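Local coordinates for deoxyribose-phosphate aldolase (Toxoplasma gondii, PDB 4EIV), which belongs to the deoxyribose-phosphate aldolase family, enzymes built as an eight-stranded parallel beta/alpha (TIM) barrel, at residues A46-D54 with S77-K85. Sequence-based numbering, arbitrary orientation. Where two conformers were deposited one is given.
Sequences AVCKIAAKD and SAPEVAGIK
Ala-52, in the last turn of helix 41-52, meets Val-81 of the 3-10 turn 79-83 with their CA atoms 5.4 Å apart, a close approach on the outside of the TIM barrel, where the loop after helix 67-74 passes helix 41-52 on its way into strand 85-90. So near a backbone, a methyl group suits the position: Ala-52 CB lies against Glu-80 CG at 3.4 Å and also packs on Ile-84 CG2. Ile-84 reaches over this turn with both branches. With chi1 at 61° and the chain extended beyond CG1, CD1 comes to Ala-51 CB at 3.8 Å, while CG2 rests on Ala-52 CA. Val-81 extends the apolar patch with CG1 against Cys-48 CB at 3.9 Å; Leu-74 of helix 67-74 touches both residues, and their compact apolar side chains suit this buried place.

No direct hydrogen bond joins the segments, and water does the polar work along the exposed side. One molecule donates to both Ala-52 O and Glu-80 O, so it serves a carbonyl of each segment. Glu-80 suits this border, with apolar CB and CG on Ala-52 and a bend at chi2 (-84°) that turns its carboxylate back along the helix; in one of two conformers, Lys-49 NZ donates to a water shared with Ser-77 OG. A further water donates to Lys-49 O and to Glu-80 OE2, each at 2.7 Å.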
loop_
_atom_site.group_PDB
_atom_site.type_symbol
_atom_site.label_atom_id
_atom_site.label_comp_id
_atom_site.label_asym_id
_atom_site.label_seq_id
_atom_site.Cartn_x
_atom_site.Cartn_y
_atom_site.Cartn_z
ATOM N N ALA A 46 7.259 28.153 0.005
ATOM C CA ALA A 46 6.497 27.802 -1.202
ATOM C C ALA A 46 6.439 26.288 -1.410
ATOM O O ALA A 46 5.394 25.716 -1.703
ATOM C CB ALA A 46 7.087 28.495 -2.435
ATOM N N VAL A 47 7.574 25.638 -1.225
ATOM C CA VAL A 47 7.651 24.192 -1.374
ATOM C C VAL A 47 6.809 23.504 -0.300
ATOM O O VAL A 47 6.049 22.574 -0.590
ATOM C CB VAL A 47 9.120 23.731 -1.294
ATOM C CG1 VAL A 47 9.209 22.242 -1.126
ATOM C CG2 VAL A 47 9.883 24.208 -2.525
ATOM N N CYS A 48 6.949 23.961 0.940
ATOM C CA CYS A 48 6.224 23.374 2.064
ATOM C C CYS A 48 4.712 23.461 1.942
ATOM O O CYS A 48 4.008 22.543 2.345
ATOM C CB CYS A 48 6.659 23.997 3.392
ATOM S SG CYS A 48 8.286 23.460 3.925
ATOM N N LYS A 49 4.220 24.563 1.390
ATOM C CA LYS A 49 2.784 24.744 1.225
ATOM C C LYS A 49 2.183 23.708 0.284
ATOM O O LYS A 49 1.118 23.157 0.571
ATOM C CB LYS A 49 2.492 26.166 0.766
ATOM C CG LYS A 49 2.679 27.164 1.897
ATOM C CD LYS A 49 2.684 28.603 1.428
ATOM C CE LYS A 49 3.031 29.545 2.572
ATOM N NZ LYS A 49 3.182 30.960 2.128
ATOM N N ILE A 50 2.867 23.425 -0.824
ATOM C CA ILE A 50 2.388 22.408 -1.780
ATOM C C ILE A 50 2.601 20.995 -1.186
ATOM O O ILE A 50 1.755 20.124 -1.332
ATOM C CB ILE A 50 3.024 22.545 -3.172
ATOM C CG1 ILE A 50 2.755 23.946 -3.733
ATOM C CG2 ILE A 50 2.512 21.441 -4.108
ATOM C CD1 ILE A 50 1.290 24.328 -3.832
ATOM N N ALA A 51 3.707 20.794 -0.475
ATOM C CA ALA A 51 3.960 19.520 0.203
ATOM C C ALA A 51 2.866 19.170 1.222
ATOM O O ALA A 51 2.383 18.039 1.267
ATOM C CB ALA A 51 5.331 19.562 0.921
ATOM N N ALA A 52 2.438 20.170 1.990
ATOM C CA ALA A 52 1.509 19.964 3.089
ATOM C C ALA A 52 0.029 20.040 2.744
ATOM O O ALA A 52 -0.790 19.725 3.597
ATOM C CB ALA A 52 1.826 20.947 4.230
ATOM N N LYS A 53 -0.314 20.449 1.525
ATOM C CA LYS A 53 -1.712 20.531 1.096
ATOM C C LYS A 53 -2.332 19.135 1.144
ATOM O O LYS A 53 -1.695 18.159 0.762
ATOM C CB LYS A 53 -1.795 21.087 -0.327
ATOM C CG LYS A 53 -3.221 21.351 -0.827
ATOM C CD LYS A 53 -3.188 22.028 -2.202
ATOM C CE LYS A 53 -4.559 22.521 -2.670
ATOM N NZ LYS A 53 -5.561 21.448 -2.821
ATOM N N ASP A 54 -3.586 19.052 1.558
ATOM C CA ASP A 54 -4.251 17.766 1.715
ATOM C C ASP A 54 -4.474 17.107 0.335
ATOM O O ASP A 54 -4.978 17.748 -0.579
ATOM C CB ASP A 54 -5.572 18.017 2.457
ATOM C CG ASP A 54 -6.236 16.749 2.975
ATOM O OD1 ASP A 54 -6.015 15.665 2.430
ATOM O OD2 ASP A 54 -7.048 16.863 3.925
ATOM N N SER A 77 1.894 30.825 9.942
ATOM C CA SER A 77 1.085 31.251 8.791
ATOM C C SER A 77 0.529 30.055 8.004
ATOM O O SER A 77 -0.545 30.143 7.408
ATOM C CB SER A 77 1.905 32.155 7.869
ATOM O OG SER A 77 3.066 31.499 7.393
ATOM N N ALA A 78 1.243 28.933 8.032
ATOM C CA ALA A 78 0.865 27.720 7.306
ATOM C C ALA A 78 0.820 26.544 8.285
ATOM O O ALA A 78 1.710 25.694 8.278
ATOM C CB ALA A 78 1.872 27.453 6.200
ATOM N N PRO A 79 -0.233 26.481 9.127
ATOM C CA PRO A 79 -0.322 25.425 10.156
ATOM C C PRO A 79 -0.257 23.982 9.634
ATOM O O PRO A 79 0.134 23.071 10.374
ATOM C CB PRO A 79 -1.674 25.706 10.838
ATOM C CG PRO A 79 -2.410 26.550 9.909
ATOM C CD PRO A 79 -1.428 27.343 9.130
ATOM N N GLU A 80 -0.632 23.789 8.374
ATOM C CA GLU A 80 -0.612 22.475 7.755
ATOM C C GLU A 80 0.786 21.880 7.687
ATOM O O GLU A 80 0.933 20.659 7.577
ATOM C CB GLU A 80 -1.220 22.506 6.339
ATOM C CG GLU A 80 -0.463 23.302 5.267
ATOM C CD GLU A 80 -0.760 24.802 5.243
ATOM O OE1 GLU A 80 -1.364 25.343 6.210
ATOM O OE2 GLU A 80 -0.369 25.444 4.230
ATOM N N VAL A 81 1.819 22.726 7.753
ATOM C CA VAL A 81 3.191 22.224 7.660
ATOM C C VAL A 81 3.585 21.326 8.845
ATOM O O VAL A 81 4.534 20.546 8.746
ATOM C CB VAL A 81 4.247 23.329 7.408
ATOM C CG1 VAL A 81 3.897 24.124 6.144
ATOM C CG2 VAL A 81 4.457 24.228 8.615
ATOM N N ALA A 82 2.848 21.416 9.949
ATOM C CA ALA A 82 3.083 20.534 11.093
ATOM C C ALA A 82 2.848 19.070 10.690
ATOM O O ALA A 82 3.398 18.155 11.298
ATOM C CB ALA A 82 2.164 20.913 12.248
ATOM N N GLY A 83 2.054 18.874 9.639
ATOM C CA GLY A 83 1.673 17.545 9.157
ATOM C C GLY A 83 2.569 16.861 8.147
ATOM O O GLY A 83 2.196 15.818 7.610
ATOM N N ILE A 84 3.706 17.467 7.828
ATOM C CA ILE A 84 4.717 16.803 7.001
ATOM C C ILE A 84 5.965 16.679 7.857
ATOM O O ILE A 84 6.155 17.440 8.806
ATOM C CB ILE A 84 5.053 17.543 5.690
ATOM C CG1 ILE A 84 5.622 18.948 5.947
ATOM C CG2 ILE A 84 3.825 17.586 4.781
ATOM C CD1 ILE A 84 6.115 19.661 4.673
ATOM N N LYS A 85 6.787 15.689 7.543
ATOM C CA LYS A 85 8.048 15.500 8.235
ATOM C C LYS A 85 9.091 16.445 7.663
ATOM O O LYS A 85 9.015 16.839 6.494
ATOM C CB LYS A 85 8.559 14.084 8.044
ATOM C CG LYS A 85 7.840 13.014 8.800
ATOM C CD LYS A 85 8.453 11.686 8.414
ATOM C CE LYS A 85 8.152 10.564 9.369
ATOM N NZ LYS A 85 8.788 9.318 8.850
HETATM O O HOH W 1 -1.010 24.106 1.948
HETATM O O HOH W 2 3.633 31.734 4.730
HETATM O O HOH W 3 -0.746 18.826 6.374
#